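Local atomic coordinates of intradiol ring-cleavage dioxygenase (Streptomyces sp. SirexAA-E, PDB entry 4ILV), a protein that probably uses an iron(III) centre to cleave the aromatic ring of catechol-type substrates between their two hydroxyls, and also carries a carbohydrate-binding module. Residues G42-P47 / G93-T98; R52-T57 / T115-V120; G69-R74 / F180-D185. All blocks are in the same frame, centred on the assembly; numbering follows the deposited sequence. Where two conformers were deposited one is given.

How the contacts relate
Contact 1 lies at the surface, beside the iron site. It joins two loops through a tyrosine pair, a methionine and a lysine. Contacts 2 and 3 are partly buried and reach the same mixed sheet, through its neighbouring strands 113-119 and 64-72. Contact 2 lays a loop along strand 113-119 with a single bridge, and valine and leucine fill in around it. Contact 3 pairs strand 64-72 with strand 175-183 by parallel backbone bonds, one N-H going to an aspartate side chain instead. Its closer apolar packing lies on the face of Val71 and Phe182, with a salt bridge at the end. Contacts 1 and 3 stand on opposite sides of the chain's centre, centres about 25 Å apart.

Contact 1. Residues G42-P47 / G93-T98; sequences GPYFKP and GAYDMT. With FE (Fe (III) ion), chain C.
This contact flanks the iron(III) site of the intradiol dioxygenase. Tyr95 OH binds the metal at 2.0 Å, and Tyr124, His130 and His132 are the other protein ligands. A type I turn from Gly42 to Phe45 sets Tyr44 against the Tyr95 ring, and here the packing is tight. Tyr44 CB makes a CH-pi contact over a face of Tyr95, 3.9 Å from the ring centroid. Tyr44 CD2 comes to 3.3 Å from Tyr95 CD2. The two rings are tilted by 29° and slid apart, so they barely overlap. The Tyr44 ring has Pro43 CG over the centre of one face. Tyr44 lies against a face of the ring whose oxygen binds the iron.

The side at Met97 is looser and exposed to solvent. The bend at chi2 brings the sulfur of Met97 obliquely to the Tyr44 ring as a Met-aromatic contact, Met97 SD 3.9 Å from Tyr44 CD1. The bend at chi3 lays its methyl CE on Lys46 CG. The Lys46 chain bends at chi3 and ends among carbonyls. Its ammonium is also bonded to Gly99 O and makes a cation-pi contact with Phe100. Lys46 NZ meets Met97 O at 3.0 Å, from above the carbonyl plane.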
loop_
_atom_site.group_PDB
_atom_site.type_symbol
_atom_site.label_atom_id
_atom_site.label_comp_id
_atom_site.label_asym_id
_atom_site.label_seq_id
_atom_site.Cartn_x
_atom_site.Cartn_y
_atom_site.Cartn_z
ATOM N N GLY A 42 10.476 -6.812 -4.743
ATOM C CA GLY A 42 10.588 -7.948 -3.847
ATOM C C GLY A 42 10.211 -9.227 -4.573
ATOM O O GLY A 42 9.559 -9.178 -5.622
ATOM N N PRO A 43 10.634 -10.382 -4.030
ATOM C CA PRO A 43 10.371 -11.669 -4.680
ATOM C C PRO A 43 8.899 -12.078 -4.637
ATOM O O PRO A 43 8.498 -12.934 -5.419
ATOM C CB PRO A 43 11.234 -12.652 -3.874
ATOM C CG PRO A 43 11.393 -12.014 -2.543
ATOM C CD PRO A 43 11.431 -10.534 -2.801
ATOM N N TYR A 44 8.106 -11.454 -3.767
ATOM C CA TYR A 44 6.751 -11.942 -3.481
ATOM C C TYR A 44 5.613 -11.292 -4.274
ATOM O O TYR A 44 4.440 -11.482 -3.956
ATOM C CB TYR A 44 6.485 -11.892 -1.975
ATOM C CG TYR A 44 7.520 -12.670 -1.199
ATOM C CD1 TYR A 44 7.946 -13.919 -1.637
ATOM C CD2 TYR A 44 8.121 -12.135 -0.064
ATOM C CE1 TYR A 44 8.913 -14.629 -0.950
ATOM C CE2 TYR A 44 9.095 -12.843 0.634
ATOM C CZ TYR A 44 9.485 -14.087 0.185
ATOM O OH TYR A 44 10.452 -14.795 0.870
ATOM N N PHE A 45 5.949 -10.512 -5.291
ATOM C CA PHE A 45 4.919 -9.985 -6.177
ATOM C C PHE A 45 4.364 -11.082 -7.091
ATOM O O PHE A 45 5.096 -11.961 -7.535
ATOM C CB PHE A 45 5.458 -8.825 -7.023
ATOM C CG PHE A 45 4.478 -8.319 -8.048
ATOM C CD1 PHE A 45 3.362 -7.584 -7.662
ATOM C CD2 PHE A 45 4.668 -8.581 -9.401
ATOM C CE1 PHE A 45 2.457 -7.110 -8.612
ATOM C CE2 PHE A 45 3.764 -8.112 -10.355
ATOM C CZ PHE A 45 2.658 -7.375 -9.957
ATOM N N LYS A 46 3.068 -11.018 -7.369
ATOM C CA LYS A 46 2.443 -11.887 -8.360
ATOM C C LYS A 46 1.593 -11.016 -9.283
ATOM O O LYS A 46 0.731 -10.264 -8.818
ATOM C CB LYS A 46 1.572 -12.954 -7.695
ATOM C CG LYS A 46 2.364 -14.058 -7.018
ATOM C CD LYS A 46 1.460 -15.169 -6.475
ATOM C CE LYS A 46 0.764 -15.940 -7.584
ATOM N NZ LYS A 46 -0.068 -17.054 -7.022
ATOM N N PRO A 47 1.851 -11.095 -10.597
ATOM C CA PRO A 47 1.012 -10.341 -11.534
ATOM C C PRO A 47 -0.405 -10.905 -11.541
ATOM O O PRO A 47 -0.627 -11.995 -11.014
ATOM C CB PRO A 47 1.695 -10.579 -12.888
ATOM C CG PRO A 47 2.450 -11.851 -12.718
ATOM C CD PRO A 47 2.905 -11.862 -11.287
ATOM N N GLY A 93 2.879 -12.806 8.800
ATOM C CA GLY A 93 4.053 -12.482 8.011
ATOM C C GLY A 93 4.264 -13.334 6.768
ATOM O O GLY A 93 5.321 -13.267 6.149
ATOM N N ALA A 94 3.261 -14.108 6.370
ATOM C CA ALA A 94 3.408 -14.950 5.180
ATOM C C ALA A 94 2.746 -14.335 3.947
ATOM O O ALA A 94 1.635 -13.800 4.040
ATOM C CB ALA A 94 2.844 -16.365 5.449
ATOM N N TYR A 95 3.420 -14.418 2.797
ATOM C CA TYR A 95 2.811 -14.016 1.526
ATOM C C TYR A 95 2.198 -15.249 0.869
ATOM O O TYR A 95 2.714 -16.361 1.010
ATOM C CB TYR A 95 3.842 -13.405 0.563
ATOM C CG TYR A 95 4.362 -12.040 0.965
ATOM C CD1 TYR A 95 3.807 -10.874 0.421
ATOM C CD2 TYR A 95 5.404 -11.907 1.877
ATOM C CE1 TYR A 95 4.276 -9.614 0.787
ATOM C CE2 TYR A 95 5.889 -10.643 2.242
ATOM C CZ TYR A 95 5.313 -9.500 1.700
ATOM O OH TYR A 95 5.772 -8.243 2.056
ATOM N N ASP A 96 1.117 -15.054 0.124
ATOM C CA ASP A 96 0.477 -16.174 -0.564
ATOM C C ASP A 96 1.074 -16.335 -1.955
ATOM O O ASP A 96 0.843 -15.500 -2.824
ATOM C CB ASP A 96 -1.041 -15.952 -0.632
ATOM C CG ASP A 96 -1.794 -17.135 -1.246
ATOM O OD1 ASP A 96 -1.194 -18.202 -1.494
ATOM O OD2 ASP A 96 -3.010 -16.987 -1.470
ATOM N N MET A 97 1.864 -17.391 -2.155
ATOM C CA MET A 97 2.490 -17.639 -3.457
ATOM C C MET A 97 1.691 -18.591 -4.347
ATOM O O MET A 97 1.922 -18.672 -5.553
ATOM C CB MET A 97 3.918 -18.179 -3.290
ATOM C CG MET A 97 4.895 -17.204 -2.638
ATOM S SD MET A 97 4.777 -15.491 -3.219
ATOM C CE MET A 97 5.150 -15.640 -4.965
ATOM N N THR A 98 0.762 -19.325 -3.751
ATOM C CA THR A 98 -0.014 -20.293 -4.515
ATOM C C THR A 98 -1.294 -19.621 -5.009
ATOM O O THR A 98 -1.727 -19.859 -6.140
ATOM C CB THR A 98 -0.298 -21.581 -3.707
ATOM O OG1 THR A 98 -1.327 -21.350 -2.743
ATOM C CG2 THR A 98 0.960 -22.017 -2.983
HETATM FE FE FE C . 7.637 -7.632 1.500
#

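Contact 2. Residues R52-T57 / T115-V120; sequences RTSLVT and TLRTIV
The guanidinium of Arg117 is the flat side chain of this contact. Val56 lies over one of its faces, with both a methyl and the carbonyl oxygen there. Val56 CG2 is 3.7 Å from Arg117 NE, and Val56 O stands 3.8 Å above the plane toward the rim. Ser54 OG and Thr57 C approach the group obliquely. The Arg117 chain is extended from CG to NE, so it runs past Ser54 to reach Val56; Ser54 OG is 3.6 Å from Arg117 CD.

The backbones meet in a single bridge between Ser54 and Arg117. Arg117 N gives a bond to Thr53 O at 2.9 Å, in the carbonyl plane. Leu55 N gives one to Arg117 O at 2.8 Å, almost straight at 176°. Beside this bridge Leu55 CG packs on Leu116 CD1 at 3.9 Å. Val56 CG1 presses on Thr118 CA at 3.6 Å and also touches Ile119.

The loop lies along the outer edge of strand 113-119, an end strand of the mixed sheet in the beta sandwich. On its other side that strand bonds to strand 64-72, through Leu116 with Val67 and Thr118 with Leu65. Phe102 packs against Val56, Thr118 and Ile119, and Gln88 bonds Thr118 OG1.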
loop_
_atom_site.group_PDB
_atom_site.type_symbol
_atom_site.label_atom_id
_atom_site.label_comp_id
_atom_site.label_asym_id
_atom_site.label_seq_id
_atom_site.Cartn_x
_atom_site.Cartn_y
_atom_site.Cartn_z
ATOM N N ARG A 52 -10.167 -5.654 -6.363
ATOM C CA ARG A 52 -10.891 -5.507 -5.099
ATOM C C ARG A 52 -10.233 -4.467 -4.200
ATOM O O ARG A 52 -9.011 -4.371 -4.149
ATOM C CB ARG A 52 -10.955 -6.849 -4.350
ATOM C CG ARG A 52 -9.608 -7.534 -4.151
ATOM C CD ARG A 52 -9.798 -8.942 -3.518
ATOM N NE ARG A 52 -8.586 -9.765 -3.612
ATOM C CZ ARG A 52 -8.570 -11.098 -3.496
ATOM N NH1 ARG A 52 -7.428 -11.774 -3.607
ATOM N NH2 ARG A 52 -9.698 -11.773 -3.302
ATOM N N THR A 53 -11.040 -3.728 -3.442
ATOM C CA THR A 53 -10.490 -2.754 -2.497
ATOM C C THR A 53 -10.401 -3.365 -1.106
ATOM O O THR A 53 -9.708 -2.843 -0.237
ATOM C CB THR A 53 -11.365 -1.527 -2.392
ATOM O OG1 THR A 53 -12.678 -1.941 -2.008
ATOM C CG2 THR A 53 -11.424 -0.792 -3.734
ATOM N N SER A 54 -11.117 -4.474 -0.897
ATOM C CA SER A 54 -11.084 -5.147 0.394
ATOM C C SER A 54 -10.356 -6.486 0.303
ATOM O O SER A 54 -10.692 -7.318 -0.534
ATOM C CB SER A 54 -12.503 -5.348 0.921
ATOM O OG SER A 54 -12.489 -6.038 2.159
ATOM N N LEU A 55 -9.373 -6.700 1.173
ATOM C CA LEU A 55 -8.592 -7.932 1.144
ATOM C C LEU A 55 -9.000 -8.873 2.262
ATOM O O LEU A 55 -8.463 -9.967 2.375
ATOM C CB LEU A 55 -7.103 -7.620 1.313
ATOM C CG LEU A 55 -6.496 -6.634 0.314
ATOM C CD1 LEU A 55 -5.010 -6.480 0.569
ATOM C CD2 LEU A 55 -6.760 -7.080 -1.134
ATOM N N VAL A 56 -9.922 -8.437 3.113
ATOM C CA VAL A 56 -10.234 -9.188 4.324
ATOM C C VAL A 56 -11.721 -9.261 4.587
ATOM O O VAL A 56 -12.505 -8.543 3.974
ATOM C CB VAL A 56 -9.584 -8.561 5.562
ATOM C CG1 VAL A 56 -8.079 -8.441 5.367
ATOM C CG2 VAL A 56 -10.194 -7.182 5.851
ATOM N N THR A 57 -12.100 -10.140 5.509
ATOM C CA THR A 57 -13.455 -10.158 6.039
ATOM C C THR A 57 -13.379 -9.993 7.557
ATOM O O THR A 57 -12.295 -9.810 8.123
ATOM C CB THR A 57 -14.193 -11.475 5.714
ATOM O OG1 THR A 57 -13.839 -12.468 6.674
ATOM C CG2 THR A 57 -13.844 -11.972 4.321
ATOM N N THR A 115 -9.068 3.507 -1.386
ATOM C CA THR A 115 -9.248 2.900 -0.076
ATOM C C THR A 115 -8.837 1.441 -0.116
ATOM O O THR A 115 -9.136 0.736 -1.078
ATOM C CB THR A 115 -10.708 2.932 0.386
ATOM O OG1 THR A 115 -11.306 4.173 0.008
ATOM C CG2 THR A 115 -10.766 2.786 1.883
ATOM N N LEU A 116 -8.173 0.994 0.942
ATOM C CA LEU A 116 -7.755 -0.404 1.044
ATOM C C LEU A 116 -8.133 -0.931 2.408
ATOM O O LEU A 116 -7.625 -0.448 3.418
ATOM C CB LEU A 116 -6.251 -0.533 0.879
ATOM C CG LEU A 116 -5.740 -1.981 0.979
ATOM C CD1 LEU A 116 -6.142 -2.766 -0.244
ATOM C CD2 LEU A 116 -4.243 -1.983 1.133
ATOM N N ARG A 117 -9.045 -1.898 2.446
ATOM C CA ARG A 117 -9.399 -2.526 3.714
ATOM C C ARG A 117 -8.607 -3.813 3.874
ATOM O O ARG A 117 -8.708 -4.713 3.035
ATOM C CB ARG A 117 -10.887 -2.834 3.786
ATOM C CG ARG A 117 -11.283 -3.392 5.150
ATOM C CD ARG A 117 -12.679 -3.983 5.131
ATOM N NE ARG A 117 -12.972 -4.724 6.358
ATOM C CZ ARG A 117 -13.975 -5.589 6.474
ATOM N NH1 ARG A 117 -14.768 -5.821 5.434
ATOM N NH2 ARG A 117 -14.180 -6.230 7.622
ATOM N N THR A 118 -7.835 -3.917 4.951
ATOM C CA THR A 118 -6.906 -5.041 5.077
ATOM C C THR A 118 -6.663 -5.331 6.558
ATOM O O THR A 118 -7.470 -4.939 7.394
ATOM C CB THR A 118 -5.588 -4.732 4.288
ATOM O OG1 THR A 118 -4.727 -5.874 4.283
ATOM C CG2 THR A 118 -4.844 -3.508 4.867
ATOM N N ILE A 119 -5.596 -6.052 6.895
ATOM C CA ILE A 119 -5.177 -6.132 8.302
ATOM C C ILE A 119 -3.727 -5.686 8.383
ATOM O O ILE A 119 -3.049 -5.613 7.364
ATOM C CB ILE A 119 -5.384 -7.557 8.961
ATOM C CG1 ILE A 119 -4.921 -8.683 8.042
ATOM C CG2 ILE A 119 -6.864 -7.790 9.262
ATOM C CD1 ILE A 119 -3.412 -8.869 7.952
ATOM N N VAL A 120 -3.253 -5.384 9.580
ATOM C CA VAL A 120 -1.878 -4.933 9.728
ATOM C C VAL A 120 -0.980 -6.101 9.343
ATOM O O VAL A 120 -1.110 -7.179 9.913
ATOM C CB VAL A 120 -1.612 -4.498 11.179
ATOM C CG1 VAL A 120 -0.159 -4.112 11.378
ATOM C CG2 VAL A 120 -2.540 -3.321 11.561
#

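Contact 3. Residues G69-R74 / F180-D185; sequences GYVFGR and FDFVLD
Val71 lies across two side chains of segment 180-185, one branch on each. Its CG1, anti to the backbone N (chi1 177°), meets Leu184 CD1 at 3.7 Å. Its CG2 comes obliquely to the Phe182 ring, 4.1 Å from CD1. That ring has Phe180 CE2 3.8 Å above its plane, over the centre, and Phe114 meets it edge-to-face. Phe72 and Val183 point to the other face of the sheet and touch more loosely.

The backbones pair as parallel strands. Phe182 N bonds Tyr70 O, Phe72 N bonds Phe182 O at 2.8 Å, and Leu184 N bonds Phe72 O. At Tyr70 a side chain provides the acceptor: Phe180 O is 3.9 Å from Tyr70 N, and Phe180 bonds Ser68 just before. Asp181 OD1 takes the N-H of Tyr70 at 2.9 Å, met from 40° above the carboxylate plane. Its OD2 lies at the edge of the Phe72 ring, 3.7 Å from CE2, with ring and carboxylate planes 75° apart. An alanine here would lack both oxygens, and would probably leave Tyr70 N without this bond and loosen the pairing around Tyr70. Gly69 passes close by, and a side chain on it would clash with Phe180 O and Asp181 OD1.

At the far end Arg74 and Asp185 run side by side in a salt bridge, NE to OD2 2.7 Å. The oxygen sits over one face of the guanidinium. Arg74 is poorly ordered, so this end is probably less firm.

Strand 64-72 is an inner strand of the mixed sheet. Strand 175-183 flanks it in parallel and strand 113-119 flanks it antiparallel, the latter through Gly69 with Phe114. Phe180 and Leu184 reach Leu147 and Leu143 on strand 143-148 and tie the two sheets of the sandwich together.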
loop_
_atom_site.group_PDB
_atom_site.type_symbol
_atom_site.label_atom_id
_atom_site.label_comp_id
_atom_site.label_asym_id
_atom_site.label_seq_id
_atom_site.Cartn_x
_atom_site.Cartn_y
_atom_site.Cartn_z
ATOM N N GLY A 69 -6.452 7.559 0.950
ATOM C CA GLY A 69 -5.787 8.791 0.563
ATOM C C GLY A 69 -6.123 9.167 -0.869
ATOM O O GLY A 69 -7.149 8.751 -1.403
ATOM N N TYR A 70 -5.239 9.929 -1.501
ATOM C CA TYR A 70 -5.454 10.380 -2.868
ATOM C C TYR A 70 -4.201 10.177 -3.701
ATOM O O TYR A 70 -3.103 10.021 -3.163
ATOM C CB TYR A 70 -5.828 11.872 -2.885
ATOM C CG TYR A 70 -7.054 12.213 -2.070
ATOM C CD1 TYR A 70 -8.304 12.309 -2.666
ATOM C CD2 TYR A 70 -6.957 12.460 -0.704
ATOM C CE1 TYR A 70 -9.433 12.623 -1.919
ATOM C CE2 TYR A 70 -8.083 12.786 0.052
ATOM C CZ TYR A 70 -9.312 12.861 -0.560
ATOM O OH TYR A 70 -10.426 13.170 0.188
ATOM N N VAL A 71 -4.370 10.180 -5.020
ATOM C CA VAL A 71 -3.234 10.202 -5.920
ATOM C C VAL A 71 -3.204 11.572 -6.608
ATOM O O VAL A 71 -4.155 11.939 -7.289
ATOM C CB VAL A 71 -3.330 9.086 -6.986
ATOM C CG1 VAL A 71 -2.155 9.173 -7.957
ATOM C CG2 VAL A 71 -3.397 7.685 -6.317
ATOM N N PHE A 72 -2.122 12.328 -6.425
ATOM C CA PHE A 72 -2.003 13.637 -7.074
ATOM C C PHE A 72 -0.977 13.564 -8.182
ATOM O O PHE A 72 -0.112 12.691 -8.169
ATOM C CB PHE A 72 -1.586 14.715 -6.072
ATOM C CG PHE A 72 -2.610 14.976 -4.994
ATOM C CD1 PHE A 72 -3.705 15.799 -5.241
ATOM C CD2 PHE A 72 -2.483 14.390 -3.740
ATOM C CE1 PHE A 72 -4.659 16.038 -4.248
ATOM C CE2 PHE A 72 -3.421 14.623 -2.737
ATOM C CZ PHE A 72 -4.511 15.447 -2.986
ATOM N N GLY A 73 -1.086 14.478 -9.144
ATOM C CA GLY A 73 -0.066 14.649 -10.155
ATOM C C GLY A 73 0.806 15.844 -9.830
ATOM O O GLY A 73 0.781 16.338 -8.706
ATOM N N ARG A 74 1.550 16.321 -10.826
ATOM C CA ARG A 74 2.552 17.372 -10.648
ATOM C C ARG A 74 2.000 18.713 -10.167
ATOM O O ARG A 74 2.743 19.526 -9.612
ATOM C CB ARG A 74 3.310 17.615 -11.962
ATOM C CG ARG A 74 4.486 16.685 -12.217
ATOM C CD ARG A 74 5.367 17.209 -13.357
ATOM N NE ARG A 74 5.802 16.140 -14.259
ATOM C CZ ARG A 74 6.661 16.298 -15.264
ATOM N NH1 ARG A 74 7.206 17.488 -15.496
ATOM N NH2 ARG A 74 6.987 15.265 -16.032
ATOM N N PHE A 180 -2.299 8.072 3.559
ATOM C CA PHE A 180 -1.143 8.272 2.694
ATOM C C PHE A 180 -1.580 8.816 1.346
ATOM O O PHE A 180 -2.523 8.305 0.747
ATOM C CB PHE A 180 -0.350 6.968 2.492
ATOM C CG PHE A 180 0.941 7.160 1.721
ATOM C CD1 PHE A 180 2.110 7.533 2.377
ATOM C CD2 PHE A 180 0.978 6.984 0.340
ATOM C CE1 PHE A 180 3.293 7.723 1.668
ATOM C CE2 PHE A 180 2.159 7.163 -0.380
ATOM C CZ PHE A 180 3.315 7.538 0.281
ATOM N N ASP A 181 -0.900 9.860 0.876
ATOM C CA ASP A 181 -1.146 10.396 -0.451
ATOM C C ASP A 181 0.021 10.116 -1.397
ATOM O O ASP A 181 1.184 10.318 -1.037
ATOM C CB ASP A 181 -1.395 11.920 -0.378
ATOM C CG ASP A 181 -2.737 12.267 0.263
ATOM O OD1 ASP A 181 -3.625 11.381 0.353
ATOM O OD2 ASP A 181 -2.913 13.433 0.685
ATOM N N PHE A 182 -0.291 9.689 -2.618
ATOM C CA PHE A 182 0.735 9.499 -3.638
ATOM C C PHE A 182 0.865 10.779 -4.458
ATOM O O PHE A 182 -0.126 11.473 -4.706
ATOM C CB PHE A 182 0.373 8.363 -4.598
ATOM C CG PHE A 182 0.269 7.006 -3.942
ATOM C CD1 PHE A 182 -0.871 6.640 -3.244
ATOM C CD2 PHE A 182 1.300 6.086 -4.062
ATOM C CE1 PHE A 182 -0.970 5.376 -2.659
ATOM C CE2 PHE A 182 1.203 4.818 -3.477
ATOM C CZ PHE A 182 0.072 4.471 -2.774
ATOM N N VAL A 183 2.088 11.086 -4.876
ATOM C CA VAL A 183 2.317 12.132 -5.868
ATOM C C VAL A 183 3.125 11.497 -6.996
ATOM O O VAL A 183 4.246 11.041 -6.779
ATOM C CB VAL A 183 3.076 13.311 -5.266
ATOM C CG1 VAL A 183 3.354 14.371 -6.340
ATOM C CG2 VAL A 183 2.268 13.914 -4.145
ATOM N N LEU A 184 2.526 11.415 -8.179
ATOM C CA LEU A 184 3.167 10.809 -9.332
ATOM C C LEU A 184 3.663 11.877 -10.302
ATOM O O LEU A 184 3.063 12.947 -10.423
ATOM C CB LEU A 184 2.182 9.909 -10.072
ATOM C CG LEU A 184 1.490 8.830 -9.250
ATOM C CD1 LEU A 184 0.556 8.027 -10.146
ATOM C CD2 LEU A 184 2.515 7.942 -8.584
ATOM N N ASP A 185 4.734 11.554 -11.017
ATOM C CA ASP A 185 5.328 12.457 -11.995
ATOM C C ASP A 185 4.478 12.516 -13.274
ATOM O O ASP A 185 4.839 11.948 -14.308
ATOM C CB ASP A 185 6.760 12.015 -12.300
ATOM C CG ASP A 185 7.539 13.050 -13.080
ATOM O OD1 ASP A 185 8.505 12.662 -13.775
ATOM O OD2 ASP A 185 7.190 14.249 -12.987
#